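Local atomic coordinates of sensor protein (Vibrio parahaemolyticus, PDB entry 3I9Y), a protein that is a membrane-bound histidine kinase receptor responsive to TMAO, probably using ATP to phosphorylate a histidine, and represented here by its sensor domain. Residues L93-M104 with V231-N242. Numbering follows the deposited sequence.
Sequences LAKEIDTRVEEM and VVFTILLQQYEN
Leu-93 enters as a knob among Ile-235, Gln-238, Gln-239 and Asn-242. Its forked end serves two neighbours at once: CD1 lies 3.6 Å from CA of Gln-239, against the backbone itself, while CD2 meets the Ile-235 methyl CG2. One turn on, Ile-97 fills the next hole, between Val-232, Ile-235, Leu-236 and Gln-239. Branching at CB suits it to this buried place, because its arms spread to different partners. With CG1 anti to the carbonyl carbon (chi1 -69°), the Ile-97 and Ile-235 side chains run past each other in opposite directions, CG1 to CG2 3.5 Å. Ile-97 CD1 goes on to the Gln-239 amide, 3.6 Å from NE2; the other branch, CG2, touches Leu-236 CD2. Arg-100 stands at the partly exposed border, where its methylene part can pack against apolar side chains while its charged end meets Glu-96. Its CB packs on Val-232 CG2, and NE donates a nearly straight hydrogen bond (174°), part of a salt bridge, to the anti side of Glu-96 OE1. Ile-235, a knob among Leu-93, Glu-96, Ile-97 and Arg-100, lays CD1 over one guanidinium face, toward the rim; the outer end of Arg-100 is crowded in the model, so its exact placement is doubtful. Farther along, the unbranched, pliable Met-104 side chain closes the end of the hole beside Val-232, itself a knob among Ile-97, Arg-100, Val-101 and Met-104. Ile-177 of helix 158-180 also touches Val-101 and Met-104. No hydrogen bond joins the two segments. With axes 9.6 Å apart at 153°, this is antiparallel knobs-into-holes packing between helices 63-114 and 232-267, in a sensor domain built of two stacked four-helix bundles.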
loop_
_atom_site.group_PDB
_atom_site.type_symbol
_atom_site.label_atom_id
_atom_site.label_comp_id
_atom_site.label_asym_id
_atom_site.label_seq_id
_atom_site.Cartn_x
_atom_site.Cartn_y
_atom_site.Cartn_z
ATOM N N LEU A 93 1.241 -1.796 -6.251
ATOM C CA LEU A 93 2.541 -1.374 -5.711
ATOM C C LEU A 93 3.212 -2.662 -4.998
ATOM O O LEU A 93 4.431 -2.874 -5.216
ATOM C CB LEU A 93 2.426 -0.340 -4.559
ATOM C CG LEU A 93 2.039 1.012 -4.997
ATOM C CD1 LEU A 93 1.958 2.120 -3.865
ATOM C CD2 LEU A 93 2.992 1.546 -5.989
ATOM N N ALA A 94 2.459 -3.542 -4.309
ATOM C CA ALA A 94 3.033 -4.599 -3.528
ATOM C C ALA A 94 3.655 -5.588 -4.556
ATOM O O ALA A 94 4.742 -6.149 -4.396
ATOM C CB ALA A 94 2.058 -5.246 -2.689
ATOM N N LYS A 95 2.951 -5.749 -5.666
ATOM C CA LYS A 95 3.385 -6.523 -6.803
ATOM C C LYS A 95 4.595 -6.019 -7.500
ATOM O O LYS A 95 5.475 -6.815 -7.826
ATOM C CB LYS A 95 2.271 -6.498 -7.855
ATOM C CG LYS A 95 2.541 -7.278 -9.025
ATOM C CD LYS A 95 2.532 -8.610 -8.257
ATOM C CE LYS A 95 4.118 -9.238 -8.066
ATOM N NZ LYS A 95 4.307 -10.788 -7.574
ATOM N N GLU A 96 4.667 -4.730 -7.779
ATOM C CA GLU A 96 5.767 -4.167 -8.431
ATOM C C GLU A 96 7.002 -4.503 -7.464
ATOM O O GLU A 96 8.127 -4.828 -7.963
ATOM C CB GLU A 96 5.722 -2.653 -8.674
ATOM C CG GLU A 96 4.678 -2.040 -9.914
ATOM C CD GLU A 96 5.313 -2.086 -11.386
ATOM O OE1 GLU A 96 6.514 -2.659 -11.430
ATOM O OE2 GLU A 96 4.732 -1.527 -12.466
ATOM N N ILE A 97 6.860 -4.214 -6.146
ATOM C CA ILE A 97 7.924 -4.465 -5.230
ATOM C C ILE A 97 8.331 -5.979 -5.147
ATOM O O ILE A 97 9.494 -6.240 -5.182
ATOM C CB ILE A 97 7.528 -3.930 -3.820
ATOM C CG1 ILE A 97 7.497 -2.382 -3.877
ATOM C CG2 ILE A 97 8.581 -4.370 -2.829
ATOM C CD1 ILE A 97 6.443 -1.793 -2.820
ATOM N N ASP A 98 7.410 -6.951 -4.993
ATOM C CA ASP A 98 7.834 -8.297 -4.904
ATOM C C ASP A 98 8.503 -8.813 -6.192
ATOM O O ASP A 98 9.451 -9.529 -6.079
ATOM C CB ASP A 98 6.701 -9.271 -4.530
ATOM C CG ASP A 98 6.176 -8.951 -3.042
ATOM O OD1 ASP A 98 6.812 -8.105 -2.312
ATOM O OD2 ASP A 98 5.192 -9.540 -2.586
ATOM N N THR A 99 8.020 -8.397 -7.337
ATOM C CA THR A 99 8.660 -8.828 -8.557
ATOM C C THR A 99 10.113 -8.290 -8.567
ATOM O O THR A 99 11.046 -8.976 -8.887
ATOM C CB THR A 99 7.887 -8.221 -9.800
ATOM O OG1 THR A 99 6.567 -8.859 -9.625
ATOM C CG2 THR A 99 8.400 -8.903 -11.173
ATOM N N ARG A 100 10.283 -7.062 -8.214
ATOM C CA ARG A 100 11.622 -6.517 -8.264
ATOM C C ARG A 100 12.613 -7.173 -7.207
ATOM O O ARG A 100 13.810 -7.356 -7.512
ATOM C CB ARG A 100 11.502 -4.982 -8.033
ATOM C CG ARG A 100 11.258 -4.169 -9.337
ATOM C CD ARG A 100 10.057 -3.135 -9.144
ATOM N NE ARG A 100 9.518 -2.360 -10.340
ATOM C CZ ARG A 100 10.367 -1.620 -10.982
ATOM N NH1 ARG A 100 11.604 -1.598 -10.591
ATOM N NH2 ARG A 100 10.020 -0.838 -11.939
ATOM N N VAL A 101 12.085 -7.506 -6.001
ATOM C CA VAL A 101 12.885 -8.089 -4.975
ATOM C C VAL A 101 13.280 -9.493 -5.479
ATOM O O VAL A 101 14.517 -9.839 -5.450
ATOM C CB VAL A 101 12.111 -8.102 -3.650
ATOM C CG1 VAL A 101 12.799 -9.180 -2.593
ATOM C CG2 VAL A 101 11.928 -6.630 -3.120
ATOM N N GLU A 102 12.374 -10.226 -6.133
ATOM C CA GLU A 102 12.693 -11.561 -6.613
ATOM C C GLU A 102 13.748 -11.407 -7.763
ATOM O O GLU A 102 14.711 -12.161 -7.726
ATOM C CB GLU A 102 11.489 -12.311 -7.110
ATOM C CG GLU A 102 11.723 -13.698 -7.720
ATOM C CD GLU A 102 12.378 -14.624 -6.738
ATOM O OE1 GLU A 102 12.456 -14.362 -5.434
ATOM O OE2 GLU A 102 12.939 -15.680 -7.243
ATOM N N GLU A 103 13.684 -10.435 -8.675
ATOM C CA GLU A 103 14.787 -10.334 -9.665
ATOM C C GLU A 103 16.122 -10.047 -8.956
ATOM O O GLU A 103 17.215 -10.493 -9.369
ATOM C CB GLU A 103 14.663 -9.097 -10.601
ATOM C CG GLU A 103 13.289 -9.192 -11.349
ATOM C CD GLU A 103 12.971 -7.921 -12.217
ATOM O OE1 GLU A 103 11.993 -8.086 -12.966
ATOM O OE2 GLU A 103 13.607 -6.831 -12.174
ATOM N N MET A 104 16.031 -9.206 -7.937
ATOM C CA MET A 104 17.253 -8.831 -7.192
ATOM C C MET A 104 17.822 -10.065 -6.410
ATOM O O MET A 104 19.129 -10.147 -6.241
ATOM C CB MET A 104 17.004 -7.685 -6.209
ATOM C CG MET A 104 16.793 -6.432 -7.098
ATOM S SD MET A 104 16.582 -5.020 -5.860
ATOM C CE MET A 104 15.391 -5.079 -6.180
ATOM N N VAL A 231 15.583 1.334 -8.217
ATOM C CA VAL A 231 14.241 2.073 -8.318
ATOM C C VAL A 231 13.291 1.362 -7.339
ATOM O O VAL A 231 12.308 1.980 -6.931
ATOM C CB VAL A 231 13.444 1.988 -9.697
ATOM C CG1 VAL A 231 14.373 2.166 -10.856
ATOM C CG2 VAL A 231 13.097 0.593 -9.975
ATOM N N VAL A 232 13.543 0.106 -6.887
ATOM C CA VAL A 232 12.553 -0.534 -5.893
ATOM C C VAL A 232 12.444 0.318 -4.581
ATOM O O VAL A 232 11.421 0.370 -3.915
ATOM C CB VAL A 232 12.978 -1.930 -5.603
ATOM C CG1 VAL A 232 14.167 -1.923 -4.604
ATOM C CG2 VAL A 232 11.843 -2.686 -4.930
ATOM N N PHE A 233 13.502 1.047 -4.149
ATOM C CA PHE A 233 13.394 1.803 -2.950
ATOM C C PHE A 233 12.430 3.052 -3.246
ATOM O O PHE A 233 11.759 3.514 -2.308
ATOM C CB PHE A 233 14.815 2.371 -2.537
ATOM C CG PHE A 233 15.701 1.286 -1.949
ATOM C CD1 PHE A 233 15.504 0.840 -0.636
ATOM C CD2 PHE A 233 16.666 0.711 -2.794
ATOM C CE1 PHE A 233 16.278 -0.166 -0.190
ATOM C CE2 PHE A 233 17.463 -0.329 -2.358
ATOM C CZ PHE A 233 17.299 -0.788 -1.066
ATOM N N THR A 234 12.321 3.567 -4.476
ATOM C CA THR A 234 11.405 4.689 -4.526
ATOM C C THR A 234 10.035 4.060 -4.588
ATOM O O THR A 234 9.132 4.721 -4.181
ATOM C CB THR A 234 11.551 5.586 -5.728
ATOM O OG1 THR A 234 11.222 4.781 -6.834
ATOM C CG2 THR A 234 13.046 5.909 -6.021
ATOM N N ILE A 235 9.829 2.768 -4.937
ATOM C CA ILE A 235 8.426 2.183 -4.934
ATOM C C ILE A 235 8.055 1.884 -3.458
ATOM O O ILE A 235 6.893 2.082 -3.000
ATOM C CB ILE A 235 8.336 0.924 -5.792
ATOM C CG1 ILE A 235 8.792 1.318 -7.261
ATOM C CG2 ILE A 235 6.846 0.512 -5.804
ATOM C CD1 ILE A 235 8.921 0.027 -8.190
ATOM N N LEU A 236 9.086 1.550 -2.640
ATOM C CA LEU A 236 8.834 1.319 -1.195
ATOM C C LEU A 236 8.378 2.639 -0.552
ATOM O O LEU A 236 7.472 2.602 0.392
ATOM C CB LEU A 236 10.062 0.780 -0.406
ATOM C CG LEU A 236 10.238 -0.708 -0.810
ATOM C CD1 LEU A 236 11.727 -1.079 -0.233
ATOM C CD2 LEU A 236 9.277 -1.652 -0.044
ATOM N N LEU A 237 8.951 3.772 -1.005
ATOM C CA LEU A 237 8.467 5.044 -0.422
ATOM C C LEU A 237 7.019 5.360 -0.887
ATOM O O LEU A 237 6.239 5.921 -0.075
ATOM C CB LEU A 237 9.393 6.307 -0.748
ATOM C CG LEU A 237 10.856 5.871 -0.279
ATOM C CD1 LEU A 237 12.019 6.634 -0.902
ATOM C CD2 LEU A 237 10.912 6.119 1.311
ATOM N N GLN A 238 6.679 5.041 -2.179
ATOM C CA GLN A 238 5.348 5.319 -2.578
ATOM C C GLN A 238 4.399 4.399 -1.764
ATOM O O GLN A 238 3.348 4.829 -1.485
ATOM C CB GLN A 238 5.200 5.000 -4.087
ATOM C CG GLN A 238 5.941 6.134 -4.861
ATOM C CD GLN A 238 6.376 5.555 -6.311
ATOM O OE1 GLN A 238 6.259 4.364 -6.573
ATOM N NE2 GLN A 238 6.894 6.354 -7.113
ATOM N N GLN A 239 4.761 3.133 -1.499
ATOM C CA GLN A 239 3.873 2.229 -0.819
ATOM C C GLN A 239 3.784 2.865 0.616
ATOM O O GLN A 239 2.691 2.845 1.203
ATOM C CB GLN A 239 4.513 0.840 -0.649
ATOM C CG GLN A 239 3.838 -0.010 0.299
ATOM C CD GLN A 239 4.446 -1.426 0.234
ATOM O OE1 GLN A 239 5.558 -1.696 0.887
ATOM N NE2 GLN A 239 3.771 -2.331 -0.429
ATOM N N TYR A 240 4.875 3.409 1.181
ATOM C CA TYR A 240 4.658 3.968 2.564
ATOM C C TYR A 240 3.581 5.115 2.532
ATOM O O TYR A 240 2.707 5.157 3.345
ATOM C CB TYR A 240 5.960 4.577 3.124
ATOM C CG TYR A 240 5.784 5.411 4.343
ATOM C CD1 TYR A 240 5.794 4.794 5.606
ATOM C CD2 TYR A 240 5.656 6.781 4.266
ATOM C CE1 TYR A 240 5.757 5.567 6.843
ATOM C CE2 TYR A 240 5.480 7.565 5.497
ATOM C CZ TYR A 240 5.553 6.946 6.764
ATOM O OH TYR A 240 5.253 7.618 7.954
ATOM N N GLU A 241 3.754 6.086 1.649
ATOM C CA GLU A 241 2.844 7.236 1.507
ATOM C C GLU A 241 1.408 6.747 1.177
ATOM O O GLU A 241 0.480 7.251 1.768
ATOM C CB GLU A 241 3.216 8.215 0.372
ATOM C CG GLU A 241 4.611 8.474 0.396
ATOM C CD GLU A 241 5.257 9.288 -0.931
ATOM O OE1 GLU A 241 5.325 8.876 -2.144
ATOM O OE2 GLU A 241 5.759 10.402 -0.677
ATOM N N ASN A 242 1.263 5.689 0.369
ATOM C CA ASN A 242 -0.079 5.234 -0.017
ATOM C C ASN A 242 -0.667 4.563 1.208
ATOM O O ASN A 242 -1.905 4.715 1.495
ATOM C CB ASN A 242 -0.051 4.262 -1.184
ATOM C CG ASN A 242 -1.473 3.893 -1.680
ATOM O OD1 ASN A 242 -1.897 2.749 -1.621
ATOM N ND2 ASN A 242 -2.199 4.842 -2.159
#